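Local structure of SusD family protein (Bacteroides uniformis, 7KV1) at residues G466-Y469 with F470-R474; R267-S271 with F272-W276; D91-N94 with W95-F99; T427-A430 with K431-N435. The protein probably binds beta-glucan at the cell surface of a gut Bacteroides, as a SusD-like surface glycan-binding protein. All coordinates share one frame; numbering follows the deposited sequence.

Contact 1 of 4, residues G466-Y469 with F470-R474; sequences GKRY and FDLVR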
loop_
_atom_site.group_PDB
_atom_site.type_symbol
_atom_site.label_atom_id
_atom_site.label_comp_id
_atom_site.label_asym_id
_atom_site.label_seq_id
_atom_site.Cartn_x
_atom_site.Cartn_y
_atom_site.Cartn_z
ATOM N N GLY A 466 -4.950 1.637 -0.776
ATOM C CA GLY A 466 -4.232 1.885 0.499
ATOM C C GLY A 466 -3.344 3.122 0.480
ATOM O O GLY A 466 -2.325 3.104 1.223
ATOM N N LYS A 467 -3.702 4.170 -0.292
ATOM C CA LYS A 467 -2.903 5.419 -0.415
ATOM C C LYS A 467 -3.522 6.548 0.422
ATOM O O LYS A 467 -2.769 7.363 0.996
ATOM C CB LYS A 467 -2.778 5.856 -1.876
ATOM C CG LYS A 467 -2.250 4.770 -2.791
ATOM C CD LYS A 467 -0.799 4.349 -2.564
ATOM C CE LYS A 467 -0.450 3.161 -3.451
ATOM N NZ LYS A 467 0.977 2.756 -3.378
ATOM N N ARG A 468 -4.839 6.614 0.459
ATOM C CA ARG A 468 -5.577 7.817 0.893
ATOM C C ARG A 468 -5.228 8.154 2.336
ATOM O O ARG A 468 -5.015 9.348 2.590
ATOM C CB ARG A 468 -7.067 7.581 0.696
ATOM C CG ARG A 468 -7.955 8.714 1.172
ATOM C CD ARG A 468 -7.683 10.038 0.511
ATOM N NE ARG A 468 -8.721 10.937 0.979
ATOM C CZ ARG A 468 -8.800 12.251 0.776
ATOM N NH1 ARG A 468 -7.833 12.895 0.140
ATOM N NH2 ARG A 468 -9.855 12.909 1.241
ATOM N N TYR A 469 -5.253 7.183 3.259
ATOM C CA TYR A 469 -4.978 7.500 4.684
ATOM C C TYR A 469 -3.584 8.119 4.857
ATOM O O TYR A 469 -3.476 9.208 5.462
ATOM C CB TYR A 469 -5.159 6.286 5.585
ATOM C CG TYR A 469 -4.699 6.554 6.984
ATOM C CD1 TYR A 469 -5.384 7.462 7.784
ATOM C CD2 TYR A 469 -3.606 5.901 7.507
ATOM C CE1 TYR A 469 -4.955 7.736 9.075
ATOM C CE2 TYR A 469 -3.175 6.143 8.802
ATOM C CZ TYR A 469 -3.850 7.070 9.582
ATOM O OH TYR A 469 -3.429 7.324 10.844
ATOM N N PHE A 470 -2.533 7.452 4.367
ATOM C CA PHE A 470 -1.144 7.982 4.418
ATOM C C PHE A 470 -1.037 9.347 3.713
ATOM O O PHE A 470 -0.334 10.219 4.283
ATOM C CB PHE A 470 -0.144 6.966 3.887
ATOM C CG PHE A 470 -0.130 5.708 4.720
ATOM C CD1 PHE A 470 -0.145 5.777 6.105
ATOM C CD2 PHE A 470 -0.128 4.465 4.116
ATOM C CE1 PHE A 470 -0.151 4.618 6.872
ATOM C CE2 PHE A 470 -0.143 3.318 4.879
ATOM C CZ PHE A 470 -0.163 3.391 6.251
ATOM N N ASP A 471 -1.744 9.578 2.604
ATOM C CA ASP A 471 -1.752 10.919 1.939
ATOM C C ASP A 471 -2.385 11.968 2.870
ATOM O O ASP A 471 -1.866 13.113 2.914
ATOM C CB ASP A 471 -2.440 10.913 0.577
ATOM C CG ASP A 471 -1.605 10.208 -0.476
ATOM O OD1 ASP A 471 -0.355 10.085 -0.252
ATOM O OD2 ASP A 471 -2.193 9.753 -1.499
ATOM N N LEU A 472 -3.469 11.641 3.577
ATOM C CA LEU A 472 -4.137 12.624 4.464
ATOM C C LEU A 472 -3.183 12.962 5.627
ATOM O O LEU A 472 -3.057 14.132 5.960
ATOM C CB LEU A 472 -5.465 12.068 4.982
ATOM C CG LEU A 472 -6.617 12.051 3.995
ATOM C CD1 LEU A 472 -7.770 11.202 4.528
ATOM C CD2 LEU A 472 -7.070 13.462 3.694
ATOM N N VAL A 473 -2.464 11.988 6.165
ATOM C CA VAL A 473 -1.567 12.208 7.338
ATOM C C VAL A 473 -0.377 13.086 6.952
ATOM O O VAL A 473 -0.057 14.030 7.709
ATOM C CB VAL A 473 -1.087 10.889 7.943
ATOM C CG1 VAL A 473 -0.015 11.129 9.007
ATOM C CG2 VAL A 473 -2.264 10.090 8.498
ATOM N N ARG A 474 0.265 12.775 5.828
ATOM C CA ARG A 474 1.487 13.503 5.410
ATOM C C ARG A 474 1.121 14.938 5.029
ATOM O O ARG A 474 2.018 15.833 5.141
ATOM C CB ARG A 474 2.205 12.729 4.311
ATOM C CG ARG A 474 1.575 12.820 2.929
ATOM C CD ARG A 474 2.274 11.852 1.988
ATOM N NE ARG A 474 1.661 11.863 0.680
ATOM C CZ ARG A 474 1.848 12.823 -0.241
ATOM N NH1 ARG A 474 2.629 13.861 0.016
ATOM N NH2 ARG A 474 1.260 12.729 -1.424
HETATM O O HOH W 1 -3.215 4.944 3.140
HETATM O O HOH W 2 0.149 7.267 -0.430
#
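With CG trans to its own backbone N (chi1 177°) and a bend at chi2 (59°), Arg468 carries its guanidinium forward along the helix, to lie beside Leu472. There Leu472 CD2 sits above the centre of the planar group, 3.6 Å from Arg468 CZ. The same trans setting in Tyr469 (chi1 172°) swings its ring over the next turn, where Val473 CG2 makes a CH-pi contact with the ring face, 3.9 Å from its centroid. The Phe470 ring lies obliquely to it, Phe470 CD1 3.7 Å from Tyr469 CD2. The Arg468 N-H groups bond to Asp80, the Ser484 carbonyl and Asn485, the first as a salt bridge, and the Tyr469 hydroxyl bonds to Trp503. An alanine in place of Arg468 would be likely to leave the Asp80 carboxylate without its mate and uncover Leu472 CD2. Asp471 OD1, lying in the guanidinium plane of Arg474, accepts from Arg474 NE at 2.8 Å, while Asp471 OD2 pairs with Arg458. Water 2 links Asp471 OD1 to Lys467 O, which also accepts from Asp471 N at 2.9 Å. The i, i+4 pairs Arg468-Leu472 and Tyr469-Val473 are characteristic of an alpha-helix, here the short helix 468-474, buried within the SusD-family fold.

Contact 2 of 4, residues R267-S271 with F272-W276; sequences RLNPS and FANIW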
loop_
_atom_site.group_PDB
_atom_site.type_symbol
_atom_site.label_atom_id
_atom_site.label_comp_id
_atom_site.label_asym_id
_atom_site.label_seq_id
_atom_site.Cartn_x
_atom_site.Cartn_y
_atom_site.Cartn_z
ATOM N N ARG A 267 4.333 3.038 -19.156
ATOM C CA ARG A 267 3.287 3.963 -19.646
ATOM C C ARG A 267 2.011 3.722 -18.854
ATOM O O ARG A 267 1.883 2.634 -18.286
ATOM C CB ARG A 267 3.053 3.813 -21.158
ATOM C CG ARG A 267 2.634 2.424 -21.603
ATOM C CD ARG A 267 1.388 2.354 -22.479
ATOM N NE ARG A 267 1.393 3.229 -23.631
ATOM C CZ ARG A 267 0.570 4.262 -23.838
ATOM N NH1 ARG A 267 -0.365 4.620 -22.962
ATOM N NH2 ARG A 267 0.700 4.956 -24.947
ATOM N N LEU A 268 1.070 4.665 -18.921
ATOM C CA LEU A 268 -0.294 4.452 -18.405
ATOM C C LEU A 268 -0.997 3.416 -19.278
ATOM O O LEU A 268 -0.933 3.508 -20.522
ATOM C CB LEU A 268 -1.037 5.790 -18.373
ATOM C CG LEU A 268 -0.508 6.820 -17.389
ATOM C CD1 LEU A 268 -1.377 8.060 -17.413
ATOM C CD2 LEU A 268 -0.473 6.252 -15.970
ATOM N N ASN A 269 -1.662 2.447 -18.665
ATOM C CA ASN A 269 -2.596 1.580 -19.427
ATOM C C ASN A 269 -3.637 2.474 -20.103
ATOM O O ASN A 269 -4.275 3.301 -19.445
ATOM C CB ASN A 269 -3.271 0.549 -18.526
ATOM C CG ASN A 269 -3.875 -0.594 -19.295
ATOM O OD1 ASN A 269 -4.540 -0.361 -20.299
ATOM N ND2 ASN A 269 -3.639 -1.817 -18.832
ATOM N N PRO A 270 -3.831 2.361 -21.439
ATOM C CA PRO A 270 -4.825 3.179 -22.126
ATOM C C PRO A 270 -6.213 3.053 -21.498
ATOM O O PRO A 270 -6.941 4.003 -21.571
ATOM C CB PRO A 270 -4.831 2.663 -23.580
ATOM C CG PRO A 270 -3.488 1.976 -23.743
ATOM C CD PRO A 270 -3.030 1.541 -22.364
ATOM N N SER A 271 -6.546 1.875 -20.937
ATOM C CA SER A 271 -7.822 1.602 -20.227
ATOM C C SER A 271 -7.532 1.445 -18.727
ATOM O O SER A 271 -6.832 0.490 -18.365
ATOM C CB SER A 271 -8.501 0.349 -20.762
ATOM O OG SER A 271 -9.457 -0.134 -19.828
ATOM N N PHE A 272 -8.032 2.344 -17.885
ATOM C CA PHE A 272 -7.928 2.199 -16.410
ATOM C C PHE A 272 -8.587 0.881 -15.982
ATOM O O PHE A 272 -8.083 0.183 -15.070
ATOM C CB PHE A 272 -8.636 3.362 -15.745
ATOM C CG PHE A 272 -8.537 3.380 -14.251
ATOM C CD1 PHE A 272 -7.462 4.004 -13.613
ATOM C CD2 PHE A 272 -9.539 2.823 -13.491
ATOM C CE1 PHE A 272 -7.420 4.073 -12.237
ATOM C CE2 PHE A 272 -9.512 2.926 -12.113
ATOM C CZ PHE A 272 -8.439 3.523 -11.484
ATOM N N ALA A 273 -9.752 0.591 -16.554
ATOM C CA ALA A 273 -10.505 -0.657 -16.264
ATOM C C ALA A 273 -9.616 -1.890 -16.494
ATOM O O ALA A 273 -9.648 -2.777 -15.668
ATOM C CB ALA A 273 -11.751 -0.722 -17.103
ATOM N N ASN A 274 -8.825 -1.932 -17.566
ATOM C CA ASN A 274 -8.016 -3.103 -17.995
ATOM C C ASN A 274 -6.890 -3.384 -16.993
ATOM O O ASN A 274 -6.398 -4.536 -16.934
ATOM C CB ASN A 274 -7.416 -2.894 -19.400
ATOM C CG ASN A 274 -8.378 -3.037 -20.575
ATOM O OD1 ASN A 274 -9.580 -3.266 -20.403
ATOM N ND2 ASN A 274 -7.860 -2.865 -21.790
ATOM N N ILE A 275 -6.448 -2.374 -16.231
ATOM C CA ILE A 275 -5.414 -2.589 -15.180
ATOM C C ILE A 275 -5.827 -3.775 -14.294
ATOM O O ILE A 275 -4.943 -4.594 -13.941
ATOM C CB ILE A 275 -5.230 -1.325 -14.319
ATOM C CG1 ILE A 275 -4.618 -0.155 -15.087
ATOM C CG2 ILE A 275 -4.380 -1.664 -13.095
ATOM C CD1 ILE A 275 -4.817 1.174 -14.391
ATOM N N TRP A 276 -7.100 -3.810 -13.887
ATOM C CA TRP A 276 -7.612 -4.654 -12.765
ATOM C C TRP A 276 -7.990 -6.069 -13.236
ATOM O O TRP A 276 -8.293 -6.915 -12.371
ATOM C CB TRP A 276 -8.790 -3.922 -12.112
ATOM C CG TRP A 276 -8.370 -2.519 -11.826
ATOM C CD1 TRP A 276 -8.707 -1.387 -12.509
ATOM C CD2 TRP A 276 -7.337 -2.139 -10.904
ATOM N NE1 TRP A 276 -7.991 -0.323 -12.033
ATOM C CE2 TRP A 276 -7.145 -0.754 -11.050
ATOM C CE3 TRP A 276 -6.618 -2.829 -9.925
ATOM C CZ2 TRP A 276 -6.225 -0.054 -10.274
ATOM C CZ3 TRP A 276 -5.714 -2.138 -9.157
ATOM C CH2 TRP A 276 -5.506 -0.775 -9.353
HETATM O O HOH W 3 -5.460 -1.950 -22.111
#
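Ser271, itself extended in backbone conformation, stands at the N-cap of the short, weakly bonded helix 272-275. Its OG, trans to the backbone N at chi1 161°, accepts from Asn274 N at 3.0 Å, and the same N-H also reaches Ser271 O in a weak bond. The Asn274 side chain turns back over the cap, so that its amide carbon CG comes within 3.4 Å of Ser271 CB. Two residues earlier, Asn269 forms an Asx turn: Asn269 OD1 accepts from Ser271 N at 3.1 Å, the donor tilted 28° from the plane of the side-chain carbonyl. The amides of Asn269 and Asn274 cross nearly at right angles, bridged by water 3, which donates to Asn269 OD1 and accepts from Asn274 ND2, each at 2.6 Å. Asn269 CB also packs against Ile275 CG1 at 3.8 Å, and Ile275 in turn rests on Arg440 of helix 429-440. Glu285 accepts from Asn269 N and Arg440 donates to Asn269 O, fixing the backbone before the cap. Ser271 OG thus takes the N-H of Asn274 at the start of a weakly bonded helix, while Asn269 OD1, gripped by two donors, holds the N-H of the cap residue itself.

Contact 3 of 4, residues D91-N94 with W95-F99; sequences DMQN and WHMLF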
loop_
_atom_site.group_PDB
_atom_site.type_symbol
_atom_site.label_atom_id
_atom_site.label_comp_id
_atom_site.label_asym_id
_atom_site.label_seq_id
_atom_site.Cartn_x
_atom_site.Cartn_y
_atom_site.Cartn_z
ATOM N N ASP A 91 -17.079 -7.530 14.748
ATOM C CA ASP A 91 -16.518 -8.425 13.697
ATOM C C ASP A 91 -15.246 -7.729 13.172
ATOM O O ASP A 91 -15.361 -6.652 12.573
ATOM C CB ASP A 91 -17.601 -8.766 12.666
ATOM C CG ASP A 91 -17.247 -9.967 11.794
ATOM O OD1 ASP A 91 -16.385 -10.718 12.200
ATOM O OD2 ASP A 91 -17.828 -10.133 10.705
ATOM N N MET A 92 -14.067 -8.290 13.429
ATOM C CA MET A 92 -12.762 -7.570 13.335
ATOM C C MET A 92 -12.877 -6.273 14.134
ATOM O O MET A 92 -12.715 -5.160 13.593
ATOM C CB MET A 92 -12.337 -7.283 11.893
ATOM C CG MET A 92 -12.152 -8.550 11.077
ATOM S SD MET A 92 -11.000 -9.740 11.810
ATOM C CE MET A 92 -9.409 -8.940 11.622
ATOM N N GLN A 93 -13.161 -6.431 15.415
ATOM C CA GLN A 93 -13.265 -5.305 16.357
ATOM C C GLN A 93 -12.015 -4.400 16.238
ATOM O O GLN A 93 -12.170 -3.170 16.308
ATOM C CB GLN A 93 -13.476 -5.892 17.746
ATOM C CG GLN A 93 -13.362 -4.870 18.856
ATOM C CD GLN A 93 -13.807 -5.510 20.147
ATOM O OE1 GLN A 93 -14.996 -5.640 20.370
ATOM N NE2 GLN A 93 -12.856 -5.969 20.953
ATOM N N ASN A 94 -10.823 -4.966 16.046
ATOM C CA ASN A 94 -9.567 -4.160 15.963
ATOM C C ASN A 94 -9.702 -3.175 14.800
ATOM O O ASN A 94 -9.361 -1.983 14.986
ATOM C CB ASN A 94 -8.319 -5.040 15.877
ATOM C CG ASN A 94 -8.293 -5.952 14.676
ATOM O OD1 ASN A 94 -9.334 -6.465 14.270
ATOM N ND2 ASN A 94 -7.132 -6.063 14.046
ATOM N N TRP A 95 -10.232 -3.621 13.656
ATOM C CA TRP A 95 -10.418 -2.732 12.480
ATOM C C TRP A 95 -11.426 -1.628 12.818
ATOM O O TRP A 95 -11.130 -0.444 12.505
ATOM C CB TRP A 95 -10.857 -3.479 11.234
ATOM C CG TRP A 95 -9.863 -4.430 10.656
ATOM C CD1 TRP A 95 -8.561 -4.635 11.014
ATOM C CD2 TRP A 95 -10.159 -5.375 9.615
ATOM N NE1 TRP A 95 -8.009 -5.626 10.235
ATOM C CE2 TRP A 95 -8.965 -6.075 9.346
ATOM C CE3 TRP A 95 -11.296 -5.641 8.847
ATOM C CZ2 TRP A 95 -8.909 -7.081 8.384
ATOM C CZ3 TRP A 95 -11.231 -6.635 7.893
ATOM C CH2 TRP A 95 -10.045 -7.317 7.644
ATOM N N HIS A 96 -12.556 -1.966 13.461
ATOM C CA HIS A 96 -13.569 -0.954 13.858
ATOM C C HIS A 96 -12.920 0.065 14.801
ATOM O O HIS A 96 -13.199 1.259 14.669
ATOM C CB HIS A 96 -14.806 -1.598 14.472
ATOM C CG HIS A 96 -15.632 -2.306 13.450
ATOM N ND1 HIS A 96 -16.510 -1.634 12.626
ATOM C CD2 HIS A 96 -15.663 -3.585 13.058
ATOM C CE1 HIS A 96 -17.083 -2.483 11.803
ATOM N NE2 HIS A 96 -16.577 -3.673 12.024
ATOM N N MET A 97 -12.103 -0.380 15.730
ATOM C CA MET A 97 -11.509 0.537 16.740
ATOM C C MET A 97 -10.425 1.444 16.092
ATOM O O MET A 97 -10.360 2.603 16.461
ATOM C CB MET A 97 -10.979 -0.269 17.924
ATOM C CG MET A 97 -12.139 -0.838 18.754
ATOM S SD MET A 97 -11.627 -1.902 20.094
ATOM C CE MET A 97 -11.070 -0.666 21.259
ATOM N N LEU A 98 -9.622 0.932 15.172
ATOM C CA LEU A 98 -8.621 1.710 14.400
ATOM C C LEU A 98 -9.360 2.773 13.602
ATOM O O LEU A 98 -8.921 3.929 13.585
ATOM C CB LEU A 98 -7.838 0.750 13.493
ATOM C CG LEU A 98 -6.810 -0.098 14.250
ATOM C CD1 LEU A 98 -6.468 -1.364 13.498
ATOM C CD2 LEU A 98 -5.557 0.721 14.546
ATOM N N PHE A 99 -10.455 2.388 12.964
ATOM C CA PHE A 99 -11.281 3.268 12.115
ATOM C C PHE A 99 -11.741 4.476 12.925
ATOM O O PHE A 99 -11.794 5.596 12.374
ATOM C CB PHE A 99 -12.451 2.485 11.520
ATOM C CG PHE A 99 -13.587 3.346 11.036
ATOM C CD1 PHE A 99 -14.566 3.750 11.924
ATOM C CD2 PHE A 99 -13.668 3.768 9.726
ATOM C CE1 PHE A 99 -15.617 4.532 11.505
ATOM C CE2 PHE A 99 -14.710 4.587 9.311
ATOM C CZ PHE A 99 -15.684 4.948 10.198
HETATM O O HOH W 4 -5.968 -7.508 11.276
#
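Met92 runs along the indole of Trp95, the two side chains heading in one direction, with the thioether curled over one face of the ring. Bends at chi2 (-55°) and chi3 (-70°) wrap the methionine chain along it. Met92 CG makes a CH-pi contact 3.9 Å from the centroid of the six-membered ring, Met92 SD stands almost straight above that centroid at 4.7 Å, and Met92 CE comes down to 3.7 Å from Trp95 CE2. This is a Met-aromatic contact at a helix start: Met92 occupies the N-cap of helix 93-99, and Met92 O accepts from His96 N as the first turn closes. Asn94 flanks the indole at its pyrrole end, its amide turned 29° from the ring plane and Asn94 ND2 lying 3.6 Å from Trp95 CD1. Water 4 accepts from Trp95 NE1 at 3.0 Å and, weakly, from Asn94 ND2, which also donates to Thr108 O. Phe336 meets the indole edge-to-face, while Ile73 and Asp74 of helix 71-76 also touch it. The imidazole of His96 turns its edge to the preceding loop, with Asp91 O near the ring plane and 3.1 Å from His96 CD2. Gln93 and Met97 run alongside one another, Gln93 CG touching Met97 SD at 3.7 Å.

Contact 4 of 4, residues T427-A430 with K431-N435; sequences TGEA and KTWLN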
loop_
_atom_site.group_PDB
_atom_site.type_symbol
_atom_site.label_atom_id
_atom_site.label_comp_id
_atom_site.label_asym_id
_atom_site.label_seq_id
_atom_site.Cartn_x
_atom_site.Cartn_y
_atom_site.Cartn_z
ATOM N N THR A 427 2.399 25.365 -14.757
ATOM C CA THR A 427 2.081 25.111 -16.180
ATOM C C THR A 427 3.238 24.336 -16.796
ATOM O O THR A 427 3.189 24.114 -17.980
ATOM C CB THR A 427 1.772 26.404 -16.947
ATOM O OG1 THR A 427 2.899 27.273 -16.776
ATOM C CG2 THR A 427 0.527 27.073 -16.420
ATOM N N GLY A 428 4.191 23.876 -16.000
ATOM C CA GLY A 428 5.363 23.146 -16.518
ATOM C C GLY A 428 5.162 21.635 -16.520
ATOM O O GLY A 428 4.037 21.145 -16.818
ATOM N N GLU A 429 6.224 20.902 -16.182
ATOM C CA GLU A 429 6.218 19.424 -16.180
ATOM C C GLU A 429 5.105 18.903 -15.248
ATOM O O GLU A 429 4.437 17.957 -15.598
ATOM C CB GLU A 429 7.550 18.923 -15.649
ATOM C CG GLU A 429 8.711 19.268 -16.530
ATOM C CD GLU A 429 9.976 18.680 -15.936
ATOM O OE1 GLU A 429 10.285 18.991 -14.751
ATOM O OE2 GLU A 429 10.570 17.832 -16.624
ATOM N N ALA A 430 4.840 19.571 -14.133
ATOM C CA ALA A 430 3.786 19.106 -13.187
ATOM C C ALA A 430 2.431 19.017 -13.897
ATOM O O ALA A 430 1.711 18.004 -13.715
ATOM C CB ALA A 430 3.753 20.023 -12.020
ATOM N N LYS A 431 2.114 19.991 -14.755
ATOM C CA LYS A 431 0.836 20.018 -15.508
ATOM C C LYS A 431 0.832 18.907 -16.553
ATOM O O LYS A 431 -0.195 18.239 -16.679
ATOM C CB LYS A 431 0.635 21.394 -16.158
ATOM C CG LYS A 431 -0.488 21.496 -17.171
ATOM C CD LYS A 431 -0.559 22.901 -17.784
ATOM C CE LYS A 431 -1.430 22.985 -19.016
ATOM N NZ LYS A 431 -1.573 24.404 -19.427
ATOM N N THR A 432 1.915 18.733 -17.313
ATOM C CA THR A 432 2.013 17.626 -18.303
ATOM C C THR A 432 1.680 16.274 -17.632
ATOM O O THR A 432 0.839 15.515 -18.146
ATOM C CB THR A 432 3.404 17.580 -18.921
ATOM O OG1 THR A 432 3.618 18.867 -19.500
ATOM C CG2 THR A 432 3.524 16.469 -19.944
ATOM N N TRP A 433 2.354 15.986 -16.527
ATOM C CA TRP A 433 2.239 14.696 -15.794
ATOM C C TRP A 433 0.844 14.496 -15.202
ATOM O O TRP A 433 0.240 13.419 -15.467
ATOM C CB TRP A 433 3.313 14.639 -14.714
ATOM C CG TRP A 433 4.675 14.735 -15.307
ATOM C CD1 TRP A 433 5.057 14.300 -16.533
ATOM C CD2 TRP A 433 5.851 15.241 -14.666
ATOM N NE1 TRP A 433 6.397 14.530 -16.709
ATOM C CE2 TRP A 433 6.908 15.118 -15.594
ATOM C CE3 TRP A 433 6.117 15.789 -13.409
ATOM C CZ2 TRP A 433 8.211 15.508 -15.298
ATOM C CZ3 TRP A 433 7.402 16.191 -13.114
ATOM C CH2 TRP A 433 8.426 16.062 -14.059
ATOM N N LEU A 434 0.338 15.456 -14.426
ATOM C CA LEU A 434 -1.023 15.315 -13.843
ATOM C C LEU A 434 -2.045 15.155 -14.975
ATOM O O LEU A 434 -2.933 14.287 -14.852
ATOM C CB LEU A 434 -1.378 16.509 -12.952
ATOM C CG LEU A 434 -2.706 16.330 -12.210
ATOM C CD1 LEU A 434 -2.558 16.718 -10.750
ATOM C CD2 LEU A 434 -3.810 17.133 -12.861
ATOM N N ASN A 435 -1.898 15.895 -16.084
ATOM C CA ASN A 435 -2.923 15.876 -17.163
ATOM C C ASN A 435 -2.894 14.534 -17.910
ATOM O O ASN A 435 -3.960 14.141 -18.424
ATOM C CB ASN A 435 -2.812 17.081 -18.099
ATOM C CG ASN A 435 -3.384 18.335 -17.478
ATOM O OD1 ASN A 435 -4.100 18.239 -16.482
ATOM N ND2 ASN A 435 -3.082 19.505 -18.051
HETATM O O HOH W 5 2.806 21.708 -19.434
#
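Glu429 and Trp433 form an i, i+4 CH-pi pair in the N-terminal turn of helix 429-440, where Gly428 is the N-cap. The glutamate chain passes over a face of the indole, and Glu429 CB lies 3.5 Å from the centroid of the six-membered ring, 18° off its normal. The carboxylate follows along the outer end of the ring, its plane turned 46° from that of the indole, with Glu429 OE1 3.5 Å from Trp433 CH2. Trp433 CG lies beside the backbone N (chi1 -60°), a setting that brings the ring back beneath the preceding turn. Glu429 O is thereby placed above the indole face, 3.2 Å from Trp433 CD2, while accepting a nearly straight bond from Trp433 N at 3.0 Å. A serine in place of Trp433 would probably leave a gap between this helix and its neighbours and deprive Glu429 CB of the surface on which it rests. The indole is packed against Leu412 and Ala415 of helix 408-420 and against Lys258 and Ile261 of helix 250-262; Lys258 also forms a long, weak ion pair with Glu429 OE1. Lys431 stretches out fully and lays its CD 3.8 Å from Thr427 CA, its ammonium donating to Ala447 O. The carbonyl of the cap residue Gly428 accepts from Thr432 N. Beside this cap, water 5 donates to Thr427 O at 2.8 Å and is hydrogen-bonded to Thr432 OG1 at 3.0 Å.

Along the chain the order is contact 3, contact 2, contact 4, contact 1; each takes in the start of a different helix, and all but contact 4 cover a short helix entire. Contact 1 is the most central, its centre about 10 Å from the centre of the chain; contacts 3 and 4 lie on opposite sides of that point, their centres about 40 Å apart. Contacts 2 and 4 are separated by about 6 Å at their nearest atoms and share helix 429-440, since Leu268, Phe272 and Ile275 pack on its Arg440. Helix 451-461 lies against both contacts 1 and 4. Contact 3 belongs to the N-terminal starch-binding-associated region, contacts 1 and 4 to the SusD-family region of this largely helical single chain.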